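Local structure of iota-carrageenase (Alteromonas sp., 1H80) at residues 22-25 with 29-32; 37-42 with 68-73; 133-138 with 143-148. The protein hydrolyses internal beta-1,4 linkages of iota-carrageenan, a sulfated galactan of red algal cell walls, with inversion of anomeric configuration. All coordinates share one frame; numbering follows the deposited sequence.

The three contacts sample a parallel beta-helix from its capped end inward. Contacts 1 and 2, with centres 12 Å apart, adjoin: L24 CD1 lies 3.6 Å from L42 CA, and N31 N probably donates to D38 OD1 at 3.1 Å. They also share one calcium ion, bound by the backbone oxygen of N31 from contact 1 and both carboxylate oxygens of D38 from contact 2, with two waters in common. Contact 3 lies inside the coil, its centre about 14 Å from that of contact 2 and 21 Å from that of contact 1. It touches neither, although its nearest atoms come within about 5 Å of contact 2, and it takes no part in the calcium site.

Contact 1: 22-25 with 29-32; sequences YDLV and GANG. With CA (calcium ion), chain D.
L24 meets A30 mainly through the branch point of its side chain. Its CB stands back, 4.6 Å from A30 CB. One bond further, CG closes to 3.4 Å from A30 CB, tighter than ordinary carbon packing. Both methyls stand farther off: CD2 is 3.8 Å from A30 CB, and CD1, 4.1 Å from A30 CB, continues toward helix 39-50. The branch gets there because CG lies trans to the backbone N (chi1 -179°), on the side of L24's own carbonyl. That carbonyl is bound in turn, A30 N donating to L24 O at 3.3 Å in a nearly straight bond (172°). Inside this bond G29 N reaches V25 O at 3.0 Å, in a bent bond from above the carbonyl plane. Together the nested bonds close the C-terminal end of the short, weakly bonded helix 24-28, where G29 turns into left-handed backbone geometry. At the other end of the helix D23 is the N-cap, its OD1 accepting a weak bond from V25 N. V25 lies alongside the departing chain, with CG1 3.5 Å from A30 O. The chain next delivers N31 O to the calcium ion, which D34, S36 and D38 also bind.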
ATOM      1  N   TYR A  22     -20.307  18.471  15.522  1.00 13.79           N
ATOM      2  CA  TYR A  22     -21.154  17.457  16.145  1.00 14.17           C
ATOM      3  C   TYR A  22     -20.333  16.374  16.823  1.00 13.75           C
ATOM      4  O   TYR A  22     -19.156  16.190  16.520  1.00 14.50           O
ATOM      5  CB  TYR A  22     -22.054  16.773  15.112  1.00 14.38           C
ATOM      6  CG  TYR A  22     -23.099  17.642  14.461  1.00 16.53           C
ATOM      7  CD1 TYR A  22     -23.813  18.590  15.197  1.00 17.93           C
ATOM      8  CD2 TYR A  22     -23.427  17.468  13.117  1.00 16.32           C
ATOM      9  CE1 TYR A  22     -24.831  19.341  14.602  1.00 18.66           C
ATOM     10  CE2 TYR A  22     -24.440  18.207  12.519  1.00 17.73           C
ATOM     11  CZ  TYR A  22     -25.137  19.138  13.265  1.00 18.62           C
ATOM     12  OH  TYR A  22     -26.150  19.857  12.670  1.00 20.54           O
ATOM     13  N   ASP A  23     -20.973  15.657  17.741  1.00 14.30           N
ATOM     14  CA  ASP A  23     -20.345  14.557  18.459  1.00 14.45           C
ATOM     15  C   ASP A  23     -21.137  13.315  18.048  1.00 14.61           C
ATOM     16  O   ASP A  23     -22.364  13.303  18.113  1.00 15.26           O
ATOM     17  CB  ASP A  23     -20.436  14.790  19.970  1.00 14.87           C
ATOM     18  CG  ASP A  23     -19.792  13.678  20.777  1.00 16.24           C
ATOM     19  OD1 ASP A  23     -20.323  12.547  20.769  0.50 14.40           O
ATOM     20  OD2 ASP A  23     -18.750  13.938  21.422  0.50 14.77           O
ATOM     21  N   LEU A  24     -20.434  12.279  17.605  1.00 14.43           N
ATOM     22  CA  LEU A  24     -21.084  11.060  17.142  1.00 14.00           C
ATOM     23  C   LEU A  24     -22.019  10.429  18.161  1.00 15.47           C
ATOM     24  O   LEU A  24     -23.101   9.949  17.813  1.00 16.02           O
ATOM     25  CB  LEU A  24     -20.031  10.031  16.727  1.00 14.65           C
ATOM     26  CG  LEU A  24     -20.617   8.720  16.200  1.00 13.48           C
ATOM     27  CD1 LEU A  24     -21.417   8.980  14.931  1.00 14.88           C
ATOM     28  CD2 LEU A  24     -19.489   7.744  15.930  1.00 13.96           C
ATOM     29  N   VAL A  25     -21.602  10.427  19.419  1.00 15.63           N
ATOM     30  CA  VAL A  25     -22.410   9.828  20.470  1.00 16.52           C
ATOM     31  C   VAL A  25     -23.532  10.735  20.961  1.00 17.20           C
ATOM     32  O   VAL A  25     -24.700  10.348  20.969  1.00 17.24           O
ATOM     33  CB  VAL A  25     -21.534   9.426  21.674  1.00 16.36           C
ATOM     34  CG1 VAL A  25     -22.410   8.944  22.823  1.00 17.05           C
ATOM     35  CG2 VAL A  25     -20.563   8.329  21.260  1.00 16.74           C
ATOM     36  N   GLY A  29     -26.329   9.446  18.617  1.00 18.30           N
ATOM     37  CA  GLY A  29     -26.621   8.208  19.320  1.00 19.10           C
ATOM     38  C   GLY A  29     -25.782   6.966  19.116  1.00 19.62           C
ATOM     39  O   GLY A  29     -26.266   5.862  19.363  1.00 20.50           O
ATOM     40  N   ALA A  30     -24.541   7.111  18.669  1.00 18.47           N
ATOM     41  CA  ALA A  30     -23.701   5.932  18.511  1.00 18.57           C
ATOM     42  C   ALA A  30     -23.398   5.454  19.927  1.00 18.99           C
ATOM     43  O   ALA A  30     -23.532   6.218  20.885  1.00 18.85           O
ATOM     44  CB  ALA A  30     -22.412   6.288  17.790  1.00 18.75           C
ATOM     45  N   ASN A  31     -23.004   4.195  20.070  1.00 19.46           N
ATOM     46  CA  ASN A  31     -22.689   3.654  21.388  1.00 20.76           C
ATOM     47  C   ASN A  31     -21.310   3.008  21.360  1.00 19.88           C
ATOM     48  O   ASN A  31     -21.118   1.969  20.729  1.00 20.37           O
ATOM     49  CB  ASN A  31     -23.732   2.611  21.799  1.00 22.24           C
ATOM     50  CG  ASN A  31     -23.618   2.219  23.261  1.00 24.12           C
ATOM     51  OD1 ASN A  31     -22.519   2.082  23.795  1.00 24.69           O
ATOM     52  ND2 ASN A  31     -24.760   2.028  23.914  1.00 26.11           N
ATOM     53  N   GLY A  32     -20.355   3.622  22.050  1.00 20.32           N
ATOM     54  CA  GLY A  32     -19.007   3.087  22.074  1.00 20.82           C
ATOM     55  C   GLY A  32     -18.734   2.208  23.278  1.00 21.65           C
ATOM     56  O   GLY A  32     -17.582   1.922  23.595  1.00 20.99           O
TER
HETATM   57 CA    CA D1493     -21.721   0.333  19.161  1.00 16.65          CA
HETATM   58  O   HOH W   1     -24.041   0.377  19.324  1.00 22.56           O
HETATM   59  O   HOH W   2     -19.541  -0.639  19.711  1.00 18.37           O

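Contact 2: 37-42 with 68-73; sequences DDSNAL and LGIQMK. With CA (calcium ion), chain D.
S39 meets the other segment through both its hydroxyl and its backbone. Its OG receives a weak, bent bond from L68 N (3.0 Å, 131° at the hydrogen), while I70 CD1 rests 3.6 Å from S39 O, at the start of helix 39-50. One turn along, L42 CD2 sits 3.8 Å from I70 CG1, the two side chains crossing at about a right angle. I70 therefore meets the helix at two levels, with CD1 on the backbone of its first residue and CG1 and CG2 against the leucine branch.

Behind S39 stands D37. The serine OG is placed beside its own backbone N (chi1 -61°), which lets the hydroxyl and that N-H address one oxygen. The hydroxyl donates to D37 OD1 at 2.6 Å on the syn side, and S39 N reaches D37 OD1 at 3.1 Å from well above the carboxylate plane, forming an Asx turn. T89 also bonds to D37 OD1, so this oxygen is gripped three ways. D38, the residue at the N-cap position, makes no capping bond. Instead its carboxylate binds the calcium ion with both oxygens, D38 OD1 and OD2 each at 2.4 Å. On the strand side, Q71 folds back and its NE2 donates to G69 O at 3.2 Å, straight at the hydrogen although the donor stands well above the G69 carbonyl plane. Q43 of the helix takes up Q71 N. Helix 39-50 over the end of the coil, L42 and I46 against I70, is the N-terminal helical cap characteristic of right-handed parallel beta-helices such as the pectate-lyase-like proteins.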
ATOM      1  N   ASP A  37     -23.312  -2.550  16.044  1.00 19.56           N
ATOM      2  CA  ASP A  37     -22.995  -1.728  14.876  1.00 18.52           C
ATOM      3  C   ASP A  37     -23.334  -0.248  15.066  1.00 17.71           C
ATOM      4  O   ASP A  37     -24.420   0.103  15.524  1.00 17.95           O
ATOM      5  CB  ASP A  37     -23.738  -2.301  13.663  1.00 19.16           C
ATOM      6  CG  ASP A  37     -23.470  -1.536  12.383  1.00 21.54           C
ATOM      7  OD1 ASP A  37     -22.325  -1.095  12.169  1.00 18.92           O
ATOM      8  OD2 ASP A  37     -24.415  -1.397  11.576  1.00 22.92           O
ATOM      9  N   ASP A  38     -22.389   0.613  14.702  1.00 16.50           N
ATOM     10  CA  ASP A  38     -22.561   2.054  14.836  1.00 16.06           C
ATOM     11  C   ASP A  38     -22.549   2.749  13.479  1.00 15.60           C
ATOM     12  O   ASP A  38     -22.500   3.980  13.400  1.00 14.52           O
ATOM     13  CB  ASP A  38     -21.437   2.614  15.706  1.00 16.06           C
ATOM     14  CG  ASP A  38     -21.398   1.971  17.073  1.00 17.27           C
ATOM     15  OD1 ASP A  38     -22.356   2.180  17.842  1.00 17.38           O
ATOM     16  OD2 ASP A  38     -20.424   1.249  17.372  1.00 15.35           O
ATOM     17  N   SER A  39     -22.610   1.958  12.416  1.00 15.26           N
ATOM     18  CA  SER A  39     -22.570   2.492  11.060  1.00 15.06           C
ATOM     19  C   SER A  39     -23.654   3.507  10.722  1.00 15.01           C
ATOM     20  O   SER A  39     -23.367   4.549  10.134  1.00 14.63           O
ATOM     21  CB  SER A  39     -22.623   1.346  10.047  1.00 14.59           C
ATOM     22  OG  SER A  39     -21.512   0.480  10.205  1.00 15.58           O
ATOM     23  N   ASN A  40     -24.901   3.207  11.073  1.00 14.71           N
ATOM     24  CA  ASN A  40     -25.983   4.126  10.762  1.00 15.28           C
ATOM     25  C   ASN A  40     -25.795   5.467  11.461  1.00 13.93           C
ATOM     26  O   ASN A  40     -26.035   6.513  10.866  1.00 13.99           O
ATOM     27  CB  ASN A  40     -27.336   3.519  11.145  1.00 17.26           C
ATOM     28  CG  ASN A  40     -28.494   4.458  10.860  1.00 20.08           C
ATOM     29  OD1 ASN A  40     -29.087   5.025  11.777  1.00 22.07           O
ATOM     30  ND2 ASN A  40     -28.810   4.638   9.583  1.00 21.15           N
ATOM     31  N   ALA A  41     -25.360   5.430  12.716  1.00 14.06           N
ATOM     32  CA  ALA A  41     -25.140   6.658  13.473  1.00 13.44           C
ATOM     33  C   ALA A  41     -24.107   7.510  12.748  1.00 13.24           C
ATOM     34  O   ALA A  41     -24.305   8.709  12.544  1.00 13.05           O
ATOM     35  CB  ALA A  41     -24.655   6.330  14.878  1.00 14.97           C
ATOM     36  N   LEU A  42     -23.003   6.884  12.354  1.00 12.75           N
ATOM     37  CA  LEU A  42     -21.950   7.606  11.655  1.00 12.74           C
ATOM     38  C   LEU A  42     -22.425   8.111  10.300  1.00 12.22           C
ATOM     39  O   LEU A  42     -22.128   9.243   9.918  1.00 12.37           O
ATOM     40  CB  LEU A  42     -20.711   6.719  11.483  1.00 11.76           C
ATOM     41  CG  LEU A  42     -19.542   7.350  10.716  1.00 13.15           C
ATOM     42  CD1 LEU A  42     -19.153   8.686  11.345  1.00 13.62           C
ATOM     43  CD2 LEU A  42     -18.364   6.393  10.725  1.00 13.63           C
ATOM     44  N   LEU A  68     -18.797  -0.207   9.100  1.00 14.74           N
ATOM     45  CA  LEU A  68     -18.565  -0.932   7.861  1.00 14.55           C
ATOM     46  C   LEU A  68     -19.341  -0.281   6.728  1.00 14.77           C
ATOM     47  O   LEU A  68     -20.501   0.103   6.894  1.00 14.94           O
ATOM     48  CB  LEU A  68     -18.967  -2.407   7.978  1.00 15.89           C
ATOM     49  CG  LEU A  68     -18.255  -3.287   6.941  1.00 17.15           C
ATOM     50  CD1 LEU A  68     -16.778  -3.404   7.307  1.00 17.28           C
ATOM     51  CD2 LEU A  68     -18.890  -4.672   6.896  1.00 18.00           C
ATOM     52  N   GLY A  69     -18.680  -0.129   5.586  1.00 14.44           N
ATOM     53  CA  GLY A  69     -19.317   0.447   4.415  1.00 15.22           C
ATOM     54  C   GLY A  69     -19.800   1.875   4.554  1.00 15.19           C
ATOM     55  O   GLY A  69     -20.824   2.247   3.979  1.00 16.60           O
ATOM     56  N   ILE A  70     -19.066   2.679   5.312  1.00 14.64           N
ATOM     57  CA  ILE A  70     -19.440   4.073   5.514  1.00 14.84           C
ATOM     58  C   ILE A  70     -19.129   4.873   4.255  1.00 15.33           C
ATOM     59  O   ILE A  70     -18.055   4.735   3.671  1.00 16.33           O
ATOM     60  CB  ILE A  70     -18.662   4.683   6.694  1.00 14.33           C
ATOM     61  CG1 ILE A  70     -18.865   3.832   7.951  1.00 14.69           C
ATOM     62  CG2 ILE A  70     -19.109   6.119   6.926  1.00 15.25           C
ATOM     63  CD1 ILE A  70     -20.303   3.739   8.406  1.00 15.80           C
ATOM     64  N   GLN A  71     -20.076   5.708   3.838  1.00 15.01           N
ATOM     65  CA  GLN A  71     -19.894   6.531   2.650  1.00 15.16           C
ATOM     66  C   GLN A  71     -19.563   7.953   3.070  1.00 14.81           C
ATOM     67  O   GLN A  71     -20.417   8.672   3.577  1.00 14.68           O
ATOM     68  CB  GLN A  71     -21.169   6.534   1.803  1.00 17.34           C
ATOM     69  CG  GLN A  71     -21.645   5.148   1.397  1.00 20.37           C
ATOM     70  CD  GLN A  71     -20.638   4.409   0.544  1.00 22.60           C
ATOM     71  OE1 GLN A  71     -20.318   4.834  -0.566  1.00 24.82           O
ATOM     72  NE2 GLN A  71     -20.129   3.295   1.058  1.00 22.80           N
ATOM     73  N   MET A  72     -18.318   8.360   2.861  1.00 14.12           N
ATOM     74  CA  MET A  72     -17.919   9.709   3.228  1.00 14.29           C
ATOM     75  C   MET A  72     -18.518  10.708   2.251  1.00 14.37           C
ATOM     76  O   MET A  72     -18.868  10.360   1.123  1.00 15.16           O
ATOM     77  CB  MET A  72     -16.396   9.809   3.245  1.00 14.51           C
ATOM     78  CG  MET A  72     -15.758   8.924   4.312  1.00 15.98           C
ATOM     79  SD  MET A  72     -16.351   9.328   5.978  1.00 18.73           S
ATOM     80  CE  MET A  72     -15.800   7.905   6.920  1.00 19.85           C
ATOM     81  N   LYS A  73     -18.647  11.953   2.695  1.00 14.55           N
ATOM     82  CA  LYS A  73     -19.217  12.999   1.863  1.00 15.02           C
ATOM     83  C   LYS A  73     -18.438  14.299   1.980  1.00 13.75           C
ATOM     84  O   LYS A  73     -17.648  14.482   2.907  1.00 13.98           O
ATOM     85  CB  LYS A  73     -20.680  13.232   2.244  1.00 16.49           C
ATOM     86  CG  LYS A  73     -21.601  12.098   1.816  1.00 19.78           C
ATOM     87  CD  LYS A  73     -23.059  12.428   2.091  1.00 22.27           C
ATOM     88  CE  LYS A  73     -23.985  11.450   1.388  1.00 24.82           C
ATOM     89  NZ  LYS A  73     -23.650  10.042   1.715  1.00 26.79           N
TER
HETATM   90 CA    CA D1493     -21.721   0.333  19.161  1.00 16.65          CA
HETATM   91  O   HOH W   1     -24.041   0.377  19.324  1.00 22.56           O
HETATM   92  O   HOH W   2     -19.541  -0.639  19.711  1.00 18.37           O

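Contact 3: 133-138 with 143-148; sequences AVFKLG and YKISNF
F135 and I145 face each other from opposing walls and form the dense centre of this contact. The I145 CD1 methyl sits over one face of the phenyl ring, 4.1 Å from the F135 centroid and only 17° off its normal, a CH-pi contact. The other branch, CG2, lies over the same ring toward its rim, 3.8 Å from F135 CE1. I145 CD1 also meets L137 CD2 tip to tip at 3.8 Å, so this one methyl is shared between the ring and the leucine. L137 CD1 comes obliquely to Y143, 3.5 Å from its OH; the tyrosine's chi1 of 65° lays the ring across to that methyl, and its hydroxyl bonds to S174. F148 adds its CZ at the edge of the F135 ring, 3.9 Å from F135 CE1, and receives I145 CG2 at its own edge.

The axes of the short strand segments approach only to 11.3 Å and run nearly antiparallel (160°). They make no hydrogen bonds to each other; the side chains alone bridge the interior of the parallel beta-helix, where the preceding coil adds F100 beside F135 and F120 beside F148.

The loose end is V134, at the corner of the coil, which reaches F148 only at 4.4 Å, CG1 to CE1. Outside the walls K136 and K144 are partly exposed, whereas S146 and N147, also turned from the core, are buried and hydrogen-bonded, S146 OG to E180 and N147 ND2 to G115 O and G117 O.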
ATOM      1  N   ALA A 133     -10.421  -3.597   4.139  1.00 15.98           N
ATOM      2  CA  ALA A 133      -9.565  -2.455   3.849  1.00 15.06           C
ATOM      3  C   ALA A 133     -10.120  -1.374   4.770  1.00 14.32           C
ATOM      4  O   ALA A 133     -11.303  -1.397   5.112  1.00 14.42           O
ATOM      5  CB  ALA A 133      -9.697  -2.032   2.396  1.00 16.00           C
ATOM      6  N   VAL A 134      -9.275  -0.444   5.199  1.00 13.12           N
ATOM      7  CA  VAL A 134      -9.745   0.619   6.076  1.00 13.06           C
ATOM      8  C   VAL A 134     -10.404   1.716   5.243  1.00 13.20           C
ATOM      9  O   VAL A 134     -11.521   2.145   5.534  1.00 12.83           O
ATOM     10  CB  VAL A 134      -8.584   1.209   6.897  1.00 13.21           C
ATOM     11  CG1 VAL A 134      -9.091   2.315   7.803  1.00 14.07           C
ATOM     12  CG2 VAL A 134      -7.934   0.111   7.725  1.00 13.26           C
ATOM     13  N   PHE A 135      -9.707   2.161   4.203  1.00 13.37           N
ATOM     14  CA  PHE A 135     -10.224   3.193   3.307  1.00 13.42           C
ATOM     15  C   PHE A 135     -10.103   2.775   1.853  1.00 14.20           C
ATOM     16  O   PHE A 135      -9.094   2.208   1.445  1.00 15.32           O
ATOM     17  CB  PHE A 135      -9.435   4.508   3.417  1.00 13.99           C
ATOM     18  CG  PHE A 135      -9.760   5.334   4.619  1.00 12.82           C
ATOM     19  CD1 PHE A 135      -9.058   5.166   5.806  1.00 13.14           C
ATOM     20  CD2 PHE A 135     -10.756   6.305   4.559  1.00 13.45           C
ATOM     21  CE1 PHE A 135      -9.341   5.956   6.918  1.00 13.66           C
ATOM     22  CE2 PHE A 135     -11.048   7.100   5.664  1.00 13.08           C
ATOM     23  CZ  PHE A 135     -10.338   6.924   6.845  1.00 13.41           C
ATOM     24  N   LYS A 136     -11.142   3.052   1.077  1.00 14.06           N
ATOM     25  CA  LYS A 136     -11.087   2.820  -0.355  1.00 14.78           C
ATOM     26  C   LYS A 136     -11.402   4.206  -0.896  1.00 14.37           C
ATOM     27  O   LYS A 136     -12.479   4.750  -0.644  1.00 14.18           O
ATOM     28  CB  LYS A 136     -12.134   1.823  -0.843  1.00 15.74           C
ATOM     29  CG  LYS A 136     -12.034   1.617  -2.351  1.00 18.83           C
ATOM     30  CD  LYS A 136     -12.936   0.512  -2.862  1.00 21.87           C
ATOM     31  CE  LYS A 136     -12.772   0.355  -4.366  1.00 24.44           C
ATOM     32  NZ  LYS A 136     -13.605  -0.750  -4.920  1.00 27.04           N
ATOM     33  N   LEU A 137     -10.446   4.788  -1.610  1.00 13.20           N
ATOM     34  CA  LEU A 137     -10.614   6.124  -2.160  1.00 13.94           C
ATOM     35  C   LEU A 137     -10.946   6.066  -3.638  1.00 14.59           C
ATOM     36  O   LEU A 137     -10.434   5.215  -4.368  1.00 16.58           O
ATOM     37  CB  LEU A 137      -9.334   6.936  -1.963  1.00 14.82           C
ATOM     38  CG  LEU A 137      -8.732   6.915  -0.555  1.00 14.55           C
ATOM     39  CD1 LEU A 137      -7.472   7.760  -0.542  1.00 16.99           C
ATOM     40  CD2 LEU A 137      -9.744   7.436   0.461  1.00 17.37           C
ATOM     41  N   GLY A 138     -11.813   6.979  -4.065  1.00 13.38           N
ATOM     42  CA  GLY A 138     -12.202   7.057  -5.459  1.00 13.38           C
ATOM     43  C   GLY A 138     -12.164   8.502  -5.920  1.00 12.83           C
ATOM     44  O   GLY A 138     -11.103   9.135  -5.939  1.00 13.46           O
ATOM     45  N   TYR A 143      -8.111  16.211   0.324  1.00  9.76           N
ATOM     46  CA  TYR A 143      -8.380  15.399   1.490  1.00  9.85           C
ATOM     47  C   TYR A 143      -7.154  15.121   2.328  1.00 10.42           C
ATOM     48  O   TYR A 143      -6.020  15.270   1.880  1.00 10.70           O
ATOM     49  CB  TYR A 143      -9.011  14.070   1.067  1.00 10.60           C
ATOM     50  CG  TYR A 143      -8.111  13.168   0.249  1.00 10.55           C
ATOM     51  CD1 TYR A 143      -8.004  13.314  -1.137  1.00 10.33           C
ATOM     52  CD2 TYR A 143      -7.411  12.131   0.856  1.00 11.35           C
ATOM     53  CE1 TYR A 143      -7.223  12.436  -1.897  1.00 11.61           C
ATOM     54  CE2 TYR A 143      -6.631  11.253   0.112  1.00 11.64           C
ATOM     55  CZ  TYR A 143      -6.546  11.406  -1.259  1.00 11.22           C
ATOM     56  OH  TYR A 143      -5.809  10.499  -1.982  1.00 12.90           O
ATOM     57  N   LYS A 144      -7.403  14.712   3.562  1.00  9.92           N
ATOM     58  CA  LYS A 144      -6.334  14.394   4.483  1.00 10.28           C
ATOM     59  C   LYS A 144      -6.787  13.253   5.374  1.00 10.69           C
ATOM     60  O   LYS A 144      -7.848  13.323   5.992  1.00 12.22           O
ATOM     61  CB  LYS A 144      -5.986  15.623   5.326  1.00 11.69           C
ATOM     62  CG  LYS A 144      -4.800  15.430   6.253  1.00 14.58           C
ATOM     63  CD  LYS A 144      -4.574  16.690   7.087  1.00 17.60           C
ATOM     64  CE  LYS A 144      -3.342  16.566   7.964  1.00 20.83           C
ATOM     65  NZ  LYS A 144      -3.197  17.767   8.836  1.00 22.39           N
ATOM     66  N   ILE A 145      -5.997  12.186   5.396  1.00 10.51           N
ATOM     67  CA  ILE A 145      -6.268  11.010   6.224  1.00 10.84           C
ATOM     68  C   ILE A 145      -5.003  10.899   7.068  1.00 11.16           C
ATOM     69  O   ILE A 145      -3.899  10.788   6.539  1.00 11.08           O
ATOM     70  CB  ILE A 145      -6.488   9.771   5.349  1.00 12.05           C
ATOM     71  CG1 ILE A 145      -7.784   9.956   4.553  1.00 13.55           C
ATOM     72  CG2 ILE A 145      -6.570   8.515   6.218  1.00 12.20           C
ATOM     73  CD1 ILE A 145      -8.042   8.879   3.512  1.00 14.93           C
ATOM     74  N   SER A 146      -5.173  10.899   8.391  1.00 11.20           N
ATOM     75  CA  SER A 146      -4.013  10.962   9.271  1.00 12.42           C
ATOM     76  C   SER A 146      -4.117  10.401  10.673  1.00 12.30           C
ATOM     77  O   SER A 146      -5.192  10.376  11.253  1.00 12.09           O
ATOM     78  CB  SER A 146      -3.656  12.454   9.402  1.00 13.98           C
ATOM     79  OG  SER A 146      -2.705  12.744  10.412  1.00 19.30           O
ATOM     80  N   ASN A 147      -2.974   9.964  11.196  1.00 12.10           N
ATOM     81  CA  ASN A 147      -2.842   9.542  12.580  1.00 11.23           C
ATOM     82  C   ASN A 147      -3.616   8.416  13.263  1.00 11.36           C
ATOM     83  O   ASN A 147      -4.478   8.668  14.115  1.00 11.70           O
ATOM     84  CB  ASN A 147      -3.015  10.804  13.404  1.00 11.82           C
ATOM     85  CG  ASN A 147      -2.312  10.744  14.731  1.00 12.33           C
ATOM     86  OD1 ASN A 147      -1.369   9.978  14.921  1.00 13.15           O
ATOM     87  ND2 ASN A 147      -2.745  11.598  15.658  1.00 12.51           N
ATOM     88  N   PHE A 148      -3.268   7.181  12.934  1.00 11.54           N
ATOM     89  CA  PHE A 148      -3.875   6.041  13.584  1.00 11.64           C
ATOM     90  C   PHE A 148      -3.037   4.812  13.331  1.00 12.34           C
ATOM     91  O   PHE A 148      -2.143   4.805  12.478  1.00 11.71           O
ATOM     92  CB  PHE A 148      -5.329   5.851  13.134  1.00 12.57           C
ATOM     93  CG  PHE A 148      -5.511   5.742  11.651  1.00 11.94           C
ATOM     94  CD1 PHE A 148      -5.465   4.503  11.023  1.00 13.54           C
ATOM     95  CD2 PHE A 148      -5.776   6.874  10.886  1.00 13.72           C
ATOM     96  CE1 PHE A 148      -5.687   4.391   9.652  1.00 13.72           C
ATOM     97  CE2 PHE A 148      -5.999   6.774   9.511  1.00 13.48           C
ATOM     98  CZ  PHE A 148      -5.956   5.529   8.894  1.00 14.11           C
TER